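Local coordinates for Lmo0135 protein (Listeria monocytogenes EGD-e, PDB 5ISU), which serves as the substrate-binding protein of an ABC transporter, with peptides as its possible substrates, at residues A[249-257]-A[485-493]; A[24-33]-A[40-49]. All coordinates share one frame; numbering follows the deposited sequence.

Contact 1: A[249-257]-A[485-493]; sequences NIITYPENR and TPQPVTMFR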
ATOM      1  N   ASN A 249      -4.910  10.195 -22.156  1.00 47.67           N
ATOM      2  CA  ASN A 249      -4.345  11.130 -21.215  1.00 49.62           C
ATOM      3  C   ASN A 249      -3.516  10.282 -20.235  1.00 48.22           C
ATOM      4  O   ASN A 249      -3.992   9.256 -19.729  1.00 47.72           O
ATOM      5  CB  ASN A 249      -5.464  11.911 -20.504  1.00 50.19           C
ATOM      6  CG  ASN A 249      -6.273  12.796 -21.468  1.00 53.86           C
ATOM      7  OD1 ASN A 249      -5.752  13.333 -22.456  1.00 54.88           O
ATOM      8  ND2 ASN A 249      -7.544  12.961 -21.167  1.00 55.15           N
ATOM      9  N   ILE A 250      -2.267  10.677 -20.017  1.00 46.36           N
ATOM     10  CA  ILE A 250      -1.403   9.976 -19.097  1.00 47.00           C
ATOM     11  C   ILE A 250      -1.459  10.701 -17.776  1.00 47.60           C
ATOM     12  O   ILE A 250      -1.302  11.918 -17.736  1.00 47.83           O
ATOM     13  CB  ILE A 250       0.037   9.931 -19.604  1.00 50.45           C
ATOM     14  CG1 ILE A 250       0.096   9.222 -20.965  1.00 50.68           C
ATOM     15  CG2 ILE A 250       0.940   9.236 -18.595  1.00 50.14           C
ATOM     16  CD1 ILE A 250      -0.437   7.805 -20.943  1.00 50.72           C
ATOM     17  N   ILE A 251      -1.703   9.952 -16.700  1.00 45.70           N
ATOM     18  CA  ILE A 251      -1.805  10.521 -15.363  1.00 47.97           C
ATOM     19  C   ILE A 251      -0.736   9.892 -14.473  1.00 47.11           C
ATOM     20  O   ILE A 251      -0.650   8.672 -14.375  1.00 47.20           O
ATOM     21  CB  ILE A 251      -3.177  10.234 -14.732  1.00 48.62           C
ATOM     22  CG1 ILE A 251      -4.306  10.485 -15.735  1.00 50.85           C
ATOM     23  CG2 ILE A 251      -3.364  11.097 -13.496  1.00 50.12           C
ATOM     24  CD1 ILE A 251      -5.657  10.000 -15.263  1.00 50.34           C
ATOM     25  N   THR A 252       0.043  10.746 -13.824  1.00 47.95           N
ATOM     26  CA  THR A 252       1.121  10.352 -12.936  1.00 48.66           C
ATOM     27  C   THR A 252       0.832  10.930 -11.542  1.00 48.63           C
ATOM     28  O   THR A 252       0.605  12.120 -11.401  1.00 49.32           O
ATOM     29  CB  THR A 252       2.455  10.881 -13.463  1.00 48.99           C
ATOM     30  OG1 THR A 252       2.701  10.318 -14.759  1.00 48.86           O
ATOM     31  CG2 THR A 252       3.605  10.511 -12.518  1.00 50.87           C
ATOM     32  N   TYR A 253       0.864  10.071 -10.527  1.00 45.91           N
ATOM     33  CA  TYR A 253       0.526  10.448  -9.161  1.00 47.15           C
ATOM     34  C   TYR A 253       1.308   9.576  -8.155  1.00 46.50           C
ATOM     35  O   TYR A 253       1.743   8.480  -8.501  1.00 44.52           O
ATOM     36  CB  TYR A 253      -0.982  10.266  -8.969  1.00 47.04           C
ATOM     37  CG  TYR A 253      -1.441   8.856  -9.304  1.00 45.85           C
ATOM     38  CD1 TYR A 253      -1.614   8.464 -10.618  1.00 44.25           C
ATOM     39  CD2 TYR A 253      -1.666   7.917  -8.302  1.00 46.92           C
ATOM     40  CE1 TYR A 253      -1.997   7.183 -10.939  1.00 46.16           C
ATOM     41  CE2 TYR A 253      -2.065   6.624  -8.608  1.00 46.91           C
ATOM     42  CZ  TYR A 253      -2.234   6.261  -9.924  1.00 47.12           C
ATOM     43  OH  TYR A 253      -2.607   4.978 -10.236  1.00 49.86           O
ATOM     44  N   PRO A 254       1.498  10.063  -6.915  1.00 46.23           N
ATOM     45  CA  PRO A 254       2.260   9.248  -5.968  1.00 46.66           C
ATOM     46  C   PRO A 254       1.568   7.949  -5.600  1.00 42.70           C
ATOM     47  O   PRO A 254       0.366   7.928  -5.439  1.00 40.79           O
ATOM     48  CB  PRO A 254       2.405  10.169  -4.738  1.00 49.27           C
ATOM     49  CG  PRO A 254       2.182  11.559  -5.257  1.00 49.40           C
ATOM     50  CD  PRO A 254       1.149  11.378  -6.337  1.00 48.42           C
ATOM     51  N   GLU A 255       2.322   6.857  -5.533  1.00 42.71           N
ATOM     52  CA  GLU A 255       1.744   5.566  -5.138  1.00 48.09           C
ATOM     53  C   GLU A 255       2.028   5.280  -3.669  1.00 44.23           C
ATOM     54  O   GLU A 255       1.652   4.223  -3.163  1.00 44.39           O
ATOM     55  CB  GLU A 255       2.231   4.413  -6.026  1.00 54.38           C
ATOM     56  CG  GLU A 255       1.416   3.123  -5.824  1.00 64.28           C
ATOM     57  CD  GLU A 255       1.355   2.222  -7.053  1.00 73.86           C
ATOM     58  OE1 GLU A 255       0.266   1.648  -7.310  1.00 77.59           O
ATOM     59  OE2 GLU A 255       2.362   2.126  -7.795  1.00 82.22           O
ATOM     60  N   ASN A 256       2.655   6.240  -2.986  1.00 40.72           N
ATOM     61  CA  ASN A 256       3.045   6.089  -1.580  1.00 41.38           C
ATOM     62  C   ASN A 256       3.917   4.857  -1.382  1.00 41.72           C
ATOM     63  O   ASN A 256       3.868   4.210  -0.343  1.00 44.75           O
ATOM     64  CB  ASN A 256       1.828   6.064  -0.654  1.00 41.82           C
ATOM     65  CG  ASN A 256       1.065   7.372  -0.650  1.00 42.27           C
ATOM     66  OD1 ASN A 256       1.594   8.426  -0.967  1.00 44.51           O
ATOM     67  ND2 ASN A 256      -0.175   7.306  -0.257  1.00 48.66           N
ATOM     68  N   ARG A 257       4.704   4.528  -2.399  1.00 41.09           N
ATOM     69  CA  ARG A 257       5.588   3.396  -2.314  1.00 42.07           C
ATOM     70  C   ARG A 257       7.024   3.854  -2.080  1.00 40.22           C
ATOM     71  O   ARG A 257       7.500   4.779  -2.745  1.00 39.58           O
ATOM     72  CB  ARG A 257       5.527   2.568  -3.588  1.00 44.89           C
ATOM     73  CG  ARG A 257       6.475   1.377  -3.582  1.00 49.16           C
ATOM     74  CD  ARG A 257       6.309   0.511  -4.812  1.00 56.54           C
ATOM     75  NE  ARG A 257       7.204  -0.662  -4.798  1.00 61.15           N
ATOM     76  CZ  ARG A 257       8.483  -0.665  -5.192  1.00 61.27           C
ATOM     77  NH1 ARG A 257       9.185  -1.799  -5.145  1.00 62.83           N
ATOM     78  NH2 ARG A 257       9.080   0.448  -5.623  1.00 58.22           N
ATOM     79  N   THR A 485     -10.367  11.039  -8.551  1.00 38.51           N
ATOM     80  CA  THR A 485      -9.171  11.004  -7.705  1.00 38.58           C
ATOM     81  C   THR A 485      -8.243   9.816  -7.933  1.00 38.29           C
ATOM     82  O   THR A 485      -8.490   8.722  -7.414  1.00 34.86           O
ATOM     83  CB  THR A 485      -9.487  11.019  -6.171  1.00 39.62           C
ATOM     84  OG1 THR A 485     -10.607  11.861  -5.886  1.00 45.03           O
ATOM     85  CG2 THR A 485      -8.256  11.485  -5.367  1.00 39.56           C
ATOM     86  N   PRO A 486      -7.155  10.025  -8.690  1.00 38.63           N
ATOM     87  CA  PRO A 486      -6.198   8.932  -8.799  1.00 37.82           C
ATOM     88  C   PRO A 486      -5.634   8.628  -7.416  1.00 38.07           C
ATOM     89  O   PRO A 486      -5.436   9.549  -6.614  1.00 40.71           O
ATOM     90  CB  PRO A 486      -5.122   9.497  -9.711  1.00 38.57           C
ATOM     91  CG  PRO A 486      -5.833  10.535 -10.534  1.00 39.60           C
ATOM     92  CD  PRO A 486      -6.828  11.144  -9.591  1.00 39.48           C
ATOM     93  N   GLN A 487      -5.433   7.365  -7.084  1.00 37.13           N
ATOM     94  CA  GLN A 487      -4.885   7.072  -5.756  1.00 37.38           C
ATOM     95  C   GLN A 487      -4.121   5.778  -5.773  1.00 37.95           C
ATOM     96  O   GLN A 487      -4.315   4.956  -6.672  1.00 41.12           O
ATOM     97  CB  GLN A 487      -5.996   6.998  -4.703  1.00 37.63           C
ATOM     98  CG  GLN A 487      -6.826   5.736  -4.785  1.00 39.21           C
ATOM     99  CD  GLN A 487      -7.817   5.586  -3.655  1.00 39.26           C
ATOM    100  OE1 GLN A 487      -8.169   6.544  -2.998  1.00 40.10           O
ATOM    101  NE2 GLN A 487      -8.316   4.366  -3.467  1.00 39.32           N
ATOM    102  N   PRO A 488      -3.283   5.555  -4.753  1.00 38.47           N
ATOM    103  CA  PRO A 488      -2.501   4.329  -4.709  1.00 37.37           C
ATOM    104  C   PRO A 488      -3.345   3.066  -4.835  1.00 38.16           C
ATOM    105  O   PRO A 488      -4.513   3.057  -4.426  1.00 38.40           O
ATOM    106  CB  PRO A 488      -1.863   4.385  -3.322  1.00 39.78           C
ATOM    107  CG  PRO A 488      -1.772   5.842  -3.028  1.00 40.79           C
ATOM    108  CD  PRO A 488      -3.032   6.411  -3.574  1.00 38.22           C
ATOM    109  N   VAL A 489      -2.752   2.041  -5.442  1.00 39.17           N
ATOM    110  CA  VAL A 489      -3.326   0.702  -5.620  1.00 41.14           C
ATOM    111  C   VAL A 489      -4.527   0.527  -6.573  1.00 41.46           C
ATOM    112  O   VAL A 489      -4.431  -0.202  -7.553  1.00 42.87           O
ATOM    113  CB  VAL A 489      -3.729   0.043  -4.255  1.00 43.47           C
ATOM    114  CG1 VAL A 489      -4.146  -1.413  -4.451  1.00 42.70           C
ATOM    115  CG2 VAL A 489      -2.588   0.107  -3.240  1.00 44.01           C
ATOM    116  N   THR A 490      -5.648   1.163  -6.258  1.00 39.31           N
ATOM    117  CA  THR A 490      -6.908   0.959  -6.978  1.00 38.07           C
ATOM    118  C   THR A 490      -7.162   1.811  -8.194  1.00 39.80           C
ATOM    119  O   THR A 490      -8.257   1.761  -8.738  1.00 42.47           O
ATOM    120  CB  THR A 490      -8.076   1.235  -6.033  1.00 36.92           C
ATOM    121  OG1 THR A 490      -8.169   2.648  -5.785  1.00 36.45           O
ATOM    122  CG2 THR A 490      -7.878   0.472  -4.704  1.00 37.91           C
ATOM    123  N   MET A 491      -6.162   2.583  -8.609  1.00 40.87           N
ATOM    124  CA  MET A 491      -6.243   3.518  -9.750  1.00 41.92           C
ATOM    125  C   MET A 491      -7.042   4.732  -9.365  1.00 37.76           C
ATOM    126  O   MET A 491      -6.491   5.813  -9.299  1.00 38.62           O
ATOM    127  CB  MET A 491      -6.784   2.906 -11.045  1.00 43.01           C
ATOM    128  CG  MET A 491      -6.004   1.711 -11.539  1.00 47.45           C
ATOM    129  SD  MET A 491      -6.753   1.095 -13.052  1.00 51.83           S
ATOM    130  CE  MET A 491      -5.845  -0.419 -13.281  1.00 50.97           C
ATOM    131  N   PHE A 492      -8.334   4.567  -9.120  1.00 36.57           N
ATOM    132  CA  PHE A 492      -9.167   5.691  -8.726  1.00 36.36           C
ATOM    133  C   PHE A 492      -9.898   5.401  -7.431  1.00 36.00           C
ATOM    134  O   PHE A 492     -10.104   4.230  -7.055  1.00 35.43           O
ATOM    135  CB  PHE A 492     -10.191   6.033  -9.796  1.00 37.34           C
ATOM    136  CG  PHE A 492      -9.615   6.686 -11.020  1.00 37.69           C
ATOM    137  CD1 PHE A 492      -9.255   8.022 -10.995  1.00 39.23           C
ATOM    138  CD2 PHE A 492      -9.506   5.995 -12.206  1.00 37.74           C
ATOM    139  CE1 PHE A 492      -8.753   8.651 -12.119  1.00 38.05           C
ATOM    140  CE2 PHE A 492      -9.015   6.617 -13.338  1.00 38.68           C
ATOM    141  CZ  PHE A 492      -8.626   7.946 -13.290  1.00 38.58           C
ATOM    142  N   ARG A 493     -10.305   6.489  -6.780  1.00 34.40           N
ATOM    143  CA  ARG A 493     -11.019   6.448  -5.518  1.00 34.27           C
ATOM    144  C   ARG A 493     -12.457   6.124  -5.785  1.00 34.00           C
ATOM    145  O   ARG A 493     -13.045   5.263  -5.101  1.00 34.05           O
ATOM    146  CB  ARG A 493     -10.926   7.814  -4.830  1.00 36.26           C
ATOM    147  CG  ARG A 493     -11.569   7.936  -3.442  1.00 37.32           C
ATOM    148  CD  ARG A 493     -11.531   9.387  -2.943  1.00 37.60           C
ATOM    149  NE  ARG A 493     -12.140  10.279  -3.935  1.00 39.11           N
ATOM    150  CZ  ARG A 493     -13.444  10.486  -4.093  1.00 38.24           C
ATOM    151  NH1 ARG A 493     -14.327   9.918  -3.301  1.00 38.36           N
ATOM    152  NH2 ARG A 493     -13.867  11.269  -5.069  1.00 40.04           N
TER
HETATM  153  O   HOH W   1      -3.213   3.213  -8.588  1.00 43.78           O
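Tyr253 and Pro486 form the middle of this contact. The proline lies over one face of the tyrosine ring. Its CB sits 3.8 Å from the ring centroid of Tyr253, 15° off the normal, in a CH-pi contact. The CB is displaced toward the CG-CD1 bond. Tyr253 CG stands between its own backbone N and carbonyl carbon (chi1 56°), which sends the ring across to the 485-493 loop. The hydroxyl end runs on to a water lying in the plane of the ring at its edge. That water is 2.5 Å from Tyr253 OH. It donates to Gln487 O at 2.8 Å and accepts a weak bond from Met491 N. Within the loop, Gln487 N also bonds to Met491 O, pairing the two short antiparallel strands of a hairpin. On one flank Ile251 spreads its branches. Its CG2 meets Pro486 CG at 3.9 Å, while CD1 reaches Phe492 CZ at 4.1 Å; both pairs of side chains cross at about a right angle. On the other flank Pro488 packs against the strand's backbone and a side-chain amide. Its CB is 3.5 Å from Glu255 O, and its CG is 3.5 Å from Asn256 ND2. The Glu255 carboxylate forms a salt bridge with Arg39. No direct hydrogen bond joins the two segments. Strand 248-263 shares a mixed sheet with strand 462-475, and the C-terminal hairpin of this family 5 solute-binding protein packs on it. Proline, aromatic and aliphatic surfaces carry the contact, and a bridging water adds a polar link.

Contact 2: A[24-33]-A[40-49]; sequences VTGDPEVINP and VTLTIQQAVY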
ATOM      1  N   VAL A  24      -6.665  -5.044 -16.013  1.00 47.50           N
ATOM      2  CA  VAL A  24      -5.964  -5.499 -14.808  1.00 48.64           C
ATOM      3  C   VAL A  24      -5.086  -6.679 -15.235  1.00 53.81           C
ATOM      4  O   VAL A  24      -5.299  -7.267 -16.308  1.00 56.51           O
ATOM      5  CB  VAL A  24      -6.913  -5.869 -13.665  1.00 48.76           C
ATOM      6  CG1 VAL A  24      -7.690  -4.648 -13.231  1.00 49.44           C
ATOM      7  CG2 VAL A  24      -7.861  -6.986 -14.063  1.00 50.99           C
ATOM      8  N   THR A  25      -4.125  -7.043 -14.399  1.00 54.96           N
ATOM      9  CA  THR A  25      -3.147  -8.065 -14.766  1.00 62.26           C
ATOM     10  C   THR A  25      -3.444  -9.522 -14.390  1.00 64.81           C
ATOM     11  O   THR A  25      -2.957 -10.429 -15.074  1.00 70.31           O
ATOM     12  CB  THR A  25      -1.758  -7.697 -14.214  1.00 63.47           C
ATOM     13  OG1 THR A  25      -1.816  -7.610 -12.786  1.00 62.39           O
ATOM     14  CG2 THR A  25      -1.285  -6.364 -14.809  1.00 63.52           C
ATOM     15  N   GLY A  26      -4.202  -9.752 -13.321  1.00 60.99           N
ATOM     16  CA  GLY A  26      -4.513 -11.119 -12.888  1.00 60.01           C
ATOM     17  C   GLY A  26      -5.936 -11.288 -12.413  1.00 56.80           C
ATOM     18  O   GLY A  26      -6.738 -10.346 -12.488  1.00 53.71           O
ATOM     19  N   ASP A  27      -6.252 -12.497 -11.945  1.00 57.89           N
ATOM     20  CA  ASP A  27      -7.581 -12.812 -11.418  1.00 58.83           C
ATOM     21  C   ASP A  27      -7.707 -12.304 -10.006  1.00 57.05           C
ATOM     22  O   ASP A  27      -6.738 -12.343  -9.241  1.00 58.24           O
ATOM     23  CB  ASP A  27      -7.872 -14.327 -11.370  1.00 63.85           C
ATOM     24  CG  ASP A  27      -8.107 -14.941 -12.743  1.00 69.15           C
ATOM     25  OD1 ASP A  27      -7.117 -15.318 -13.420  1.00 72.34           O
ATOM     26  OD2 ASP A  27      -9.297 -15.134 -13.097  1.00 71.16           O
ATOM     27  N   PRO A  28      -8.913 -11.856  -9.629  1.00 55.35           N
ATOM     28  CA  PRO A  28      -9.066 -11.441  -8.256  1.00 54.51           C
ATOM     29  C   PRO A  28      -9.135 -12.673  -7.351  1.00 56.19           C
ATOM     30  O   PRO A  28      -9.270 -13.790  -7.842  1.00 56.31           O
ATOM     31  CB  PRO A  28     -10.407 -10.720  -8.268  1.00 52.25           C
ATOM     32  CG  PRO A  28     -11.194 -11.454  -9.303  1.00 54.10           C
ATOM     33  CD  PRO A  28     -10.205 -11.907 -10.340  1.00 54.91           C
ATOM     34  N   GLU A  29      -9.003 -12.457  -6.045  1.00 58.03           N
ATOM     35  CA  GLU A  29      -9.134 -13.538  -5.060  1.00 62.90           C
ATOM     36  C   GLU A  29     -10.534 -13.348  -4.447  1.00 60.02           C
ATOM     37  O   GLU A  29     -11.473 -13.076  -5.184  1.00 60.05           O
ATOM     38  CB  GLU A  29      -7.979 -13.507  -4.050  1.00 64.36           C
ATOM     39  CG  GLU A  29      -6.611 -13.700  -4.703  1.00 68.90           C
ATOM     40  CD  GLU A  29      -5.451 -13.625  -3.717  1.00 75.47           C
ATOM     41  OE1 GLU A  29      -5.635 -13.956  -2.523  1.00 77.19           O
ATOM     42  OE2 GLU A  29      -4.335 -13.253  -4.145  1.00 79.43           O
ATOM     43  N   VAL A  30     -10.690 -13.451  -3.131  1.00 58.64           N
ATOM     44  CA  VAL A  30     -12.012 -13.292  -2.532  1.00 56.33           C
ATOM     45  C   VAL A  30     -12.404 -11.803  -2.425  1.00 54.41           C
ATOM     46  O   VAL A  30     -11.772 -11.040  -1.694  1.00 50.49           O
ATOM     47  CB  VAL A  30     -12.050 -13.955  -1.147  1.00 59.17           C
ATOM     48  CG1 VAL A  30     -13.444 -13.866  -0.548  1.00 60.22           C
ATOM     49  CG2 VAL A  30     -11.609 -15.413  -1.255  1.00 62.21           C
ATOM     50  N   ILE A  31     -13.456 -11.397  -3.138  1.00 51.68           N
ATOM     51  CA  ILE A  31     -13.911  -9.996  -3.121  1.00 49.83           C
ATOM     52  C   ILE A  31     -14.752  -9.726  -1.859  1.00 48.82           C
ATOM     53  O   ILE A  31     -15.995  -9.727  -1.884  1.00 49.43           O
ATOM     54  CB  ILE A  31     -14.687  -9.633  -4.404  1.00 50.71           C
ATOM     55  CG1 ILE A  31     -13.885 -10.101  -5.636  1.00 52.88           C
ATOM     56  CG2 ILE A  31     -14.946  -8.126  -4.448  1.00 47.83           C
ATOM     57  CD1 ILE A  31     -14.576  -9.890  -6.964  1.00 54.04           C
ATOM     58  N   ASN A  32     -14.039  -9.489  -0.762  1.00 45.89           N
ATOM     59  CA  ASN A  32     -14.635  -9.263   0.554  1.00 43.42           C
ATOM     60  C   ASN A  32     -13.607  -8.449   1.348  1.00 41.49           C
ATOM     61  O   ASN A  32     -12.482  -8.912   1.559  1.00 40.78           O
ATOM     62  CB  ASN A  32     -14.940 -10.618   1.221  1.00 45.30           C
ATOM     63  CG  ASN A  32     -15.718 -10.483   2.530  1.00 44.98           C
ATOM     64  OD1 ASN A  32     -15.349  -9.725   3.427  1.00 44.72           O
ATOM     65  ND2 ASN A  32     -16.787 -11.243   2.647  1.00 45.33           N
ATOM     66  N   PRO A  33     -13.985  -7.239   1.790  1.00 41.50           N
ATOM     67  CA  PRO A  33     -13.045  -6.350   2.488  1.00 40.07           C
ATOM     68  C   PRO A  33     -12.434  -6.871   3.774  1.00 42.10           C
ATOM     69  O   PRO A  33     -11.449  -6.306   4.244  1.00 43.24           O
ATOM     70  CB  PRO A  33     -13.878  -5.100   2.759  1.00 37.96           C
ATOM     71  CG  PRO A  33     -15.275  -5.549   2.721  1.00 38.49           C
ATOM     72  CD  PRO A  33     -15.328  -6.632   1.694  1.00 40.45           C
ATOM     73  N   VAL A  40      -5.336  -6.629  -7.462  1.00 44.60           N
ATOM     74  CA  VAL A  40      -6.514  -6.820  -8.300  1.00 43.11           C
ATOM     75  C   VAL A  40      -7.803  -6.857  -7.497  1.00 39.85           C
ATOM     76  O   VAL A  40      -8.780  -6.187  -7.855  1.00 39.24           O
ATOM     77  CB  VAL A  40      -6.398  -8.062  -9.190  1.00 45.24           C
ATOM     78  CG1 VAL A  40      -7.661  -8.222 -10.037  1.00 47.02           C
ATOM     79  CG2 VAL A  40      -5.172  -7.944 -10.077  1.00 46.81           C
ATOM     80  N   THR A  41      -7.801  -7.597  -6.399  1.00 39.15           N
ATOM     81  CA  THR A  41      -8.996  -7.711  -5.583  1.00 39.87           C
ATOM     82  C   THR A  41      -9.367  -6.359  -4.981  1.00 36.89           C
ATOM     83  O   THR A  41     -10.551  -6.001  -4.921  1.00 39.33           O
ATOM     84  CB  THR A  41      -8.824  -8.739  -4.431  1.00 43.13           C
ATOM     85  OG1 THR A  41      -8.375  -9.987  -4.952  1.00 48.78           O
ATOM     86  CG2 THR A  41     -10.115  -8.970  -3.716  1.00 44.44           C
ATOM     87  N   LEU A  42      -8.364  -5.619  -4.520  1.00 34.87           N
ATOM     88  CA  LEU A  42      -8.624  -4.304  -3.928  1.00 35.02           C
ATOM     89  C   LEU A  42      -9.168  -3.330  -4.966  1.00 34.64           C
ATOM     90  O   LEU A  42     -10.005  -2.490  -4.654  1.00 35.91           O
ATOM     91  CB  LEU A  42      -7.352  -3.729  -3.263  1.00 36.39           C
ATOM     92  CG  LEU A  42      -6.971  -4.342  -1.911  1.00 37.86           C
ATOM     93  CD1 LEU A  42      -5.588  -3.915  -1.423  1.00 39.31           C
ATOM     94  CD2 LEU A  42      -8.020  -4.006  -0.861  1.00 36.11           C
ATOM     95  N   THR A  43      -8.676  -3.445  -6.196  1.00 35.79           N
ATOM     96  CA  THR A  43      -9.097  -2.575  -7.278  1.00 35.91           C
ATOM     97  C   THR A  43     -10.582  -2.803  -7.556  1.00 36.46           C
ATOM     98  O   THR A  43     -11.342  -1.851  -7.709  1.00 34.56           O
ATOM     99  CB  THR A  43      -8.260  -2.851  -8.551  1.00 38.14           C
ATOM    100  OG1 THR A  43      -6.885  -2.597  -8.281  1.00 37.21           O
ATOM    101  CG2 THR A  43      -8.694  -1.972  -9.726  1.00 37.91           C
ATOM    102  N   ILE A  44     -10.993  -4.070  -7.564  1.00 38.49           N
ATOM    103  CA  ILE A  44     -12.394  -4.418  -7.825  1.00 40.41           C
ATOM    104  C   ILE A  44     -13.262  -4.045  -6.622  1.00 39.95           C
ATOM    105  O   ILE A  44     -14.353  -3.456  -6.781  1.00 39.80           O
ATOM    106  CB  ILE A  44     -12.541  -5.894  -8.263  1.00 43.12           C
ATOM    107  CG1 ILE A  44     -11.793  -6.085  -9.589  1.00 45.71           C
ATOM    108  CG2 ILE A  44     -14.007  -6.268  -8.419  1.00 43.54           C
ATOM    109  CD1 ILE A  44     -11.779  -7.490 -10.126  1.00 49.62           C
ATOM    110  N   GLN A  45     -12.750  -4.305  -5.426  1.00 38.84           N
ATOM    111  CA  GLN A  45     -13.472  -3.949  -4.198  1.00 38.47           C
ATOM    112  C   GLN A  45     -13.805  -2.455  -4.102  1.00 38.05           C
ATOM    113  O   GLN A  45     -14.871  -2.081  -3.624  1.00 36.56           O
ATOM    114  CB  GLN A  45     -12.647  -4.372  -2.995  1.00 39.76           C
ATOM    115  CG  GLN A  45     -13.072  -3.743  -1.684  1.00 42.25           C
ATOM    116  CD  GLN A  45     -12.206  -4.226  -0.540  1.00 44.10           C
ATOM    117  OE1 GLN A  45     -12.082  -5.421  -0.332  1.00 46.50           O
ATOM    118  NE2 GLN A  45     -11.610  -3.303   0.200  1.00 44.33           N
ATOM    119  N   GLN A  46     -12.890  -1.607  -4.562  1.00 38.04           N
ATOM    120  CA  GLN A  46     -13.090  -0.157  -4.510  1.00 37.00           C
ATOM    121  C   GLN A  46     -14.338   0.253  -5.288  1.00 36.98           C
ATOM    122  O   GLN A  46     -15.001   1.222  -4.946  1.00 38.25           O
ATOM    123  CB  GLN A  46     -11.881   0.565  -5.096  1.00 37.12           C
ATOM    124  CG  GLN A  46     -11.855   2.057  -4.839  1.00 37.49           C
ATOM    125  CD  GLN A  46     -11.656   2.380  -3.379  1.00 35.40           C
ATOM    126  OE1 GLN A  46     -11.205   1.539  -2.599  1.00 36.11           O
ATOM    127  NE2 GLN A  46     -11.954   3.607  -3.007  1.00 33.18           N
ATOM    128  N   ALA A  47     -14.656  -0.503  -6.329  1.00 35.27           N
ATOM    129  CA  ALA A  47     -15.819  -0.209  -7.146  1.00 34.82           C
ATOM    130  C   ALA A  47     -17.102  -0.790  -6.552  1.00 35.82           C
ATOM    131  O   ALA A  47     -18.155  -0.226  -6.720  1.00 40.77           O
ATOM    132  CB  ALA A  47     -15.614  -0.748  -8.546  1.00 34.40           C
ATOM    133  N   VAL A  48     -16.997  -1.885  -5.819  1.00 37.56           N
ATOM    134  CA  VAL A  48     -18.170  -2.585  -5.298  1.00 38.40           C
ATOM    135  C   VAL A  48     -18.558  -2.192  -3.883  1.00 38.08           C
ATOM    136  O   VAL A  48     -19.746  -2.178  -3.564  1.00 39.27           O
ATOM    137  CB  VAL A  48     -17.954  -4.111  -5.407  1.00 39.24           C
ATOM    138  CG1 VAL A  48     -19.129  -4.891  -4.831  1.00 39.56           C
ATOM    139  CG2 VAL A  48     -17.717  -4.480  -6.872  1.00 40.71           C
ATOM    140  N   TYR A  49     -17.567  -1.870  -3.047  1.00 39.93           N
ATOM    141  CA  TYR A  49     -17.804  -1.483  -1.660  1.00 38.99           C
ATOM    142  C   TYR A  49     -17.347  -0.065  -1.332  1.00 37.33           C
ATOM    143  O   TYR A  49     -16.278   0.352  -1.732  1.00 39.44           O
ATOM    144  CB  TYR A  49     -17.043  -2.417  -0.727  1.00 39.99           C
ATOM    145  CG  TYR A  49     -17.499  -3.860  -0.725  1.00 41.55           C
ATOM    146  CD1 TYR A  49     -17.034  -4.766  -1.681  1.00 42.96           C
ATOM    147  CD2 TYR A  49     -18.354  -4.333   0.269  1.00 40.13           C
ATOM    148  CE1 TYR A  49     -17.426  -6.094  -1.651  1.00 44.02           C
ATOM    149  CE2 TYR A  49     -18.756  -5.654   0.298  1.00 42.60           C
ATOM    150  CZ  TYR A  49     -18.283  -6.525  -0.655  1.00 43.22           C
ATOM    151  OH  TYR A  49     -18.687  -7.812  -0.614  1.00 45.35           O
TER
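The irregular chain 24-33 runs along one side of helix 39-48 and comes closest at Pro28 and Thr41, whose CA atoms are 4.6 Å apart. Thr41 makes the one direct hydrogen bond between the segments. Glu29 N donates to Thr41 OG1 at 2.8 Å, nearly straight at 172°. The same hydroxyl also bonds to Asp38 OD1. With OG1 beside the backbone N (chi1 -53°), the CG2 methyl of Thr41 is left anti to that N and faces the loop, 3.3 Å from Val30 O. Toward the start of the helix, Val40 presses both methyls against the backbone around Gly26; CG1 is 3.4 Å from Gly26 O. One turn on, Ile44 meets two loop residues with different branches. Its CD1 touches Pro28 CB at 4.0 Å, and its CG2 touches Ile31 CD1 at 3.9 Å. Ile44 also packs on Phe211 and Val191 of the adjoining sheet. Ile31 is the centre of an inverse gamma turn. At the far end, the ring of Tyr49 receives Pro33 CD over the centre of one face, in a CH-pi contact 3.8 Å from the Tyr49 ring centroid. Gln45 packs on the same proline, its OE1 3.1 Å from Pro33 CA; Pro33 N has no hydrogen to give. The Thr41 hydroxyl is thus gripped twice, which ties a loop N-H to the start of the helix, between flanking contacts that are mostly apolar.

In the fold
From the N terminus, strand 19-24, at the edge of a four-stranded mixed sheet, leads into the irregular chain 24-33, which folds back on helix 39-48. Contact 2 closes this short loop, with six residues between its segments. Contact 1 opens only much later. It joins strand 248-263 to the hairpin near the C terminus and closes a loop of 227 intervening residues. The two contacts are in series and do not cross. Their centres are about 16 Å apart, but they touch: Gln46 NE2 lies 2.9 Å from Arg493 O, a probable hydrogen bond. The C-terminal hairpin thus sits between the N-terminal helix and the long strand, and ties these distant parts together.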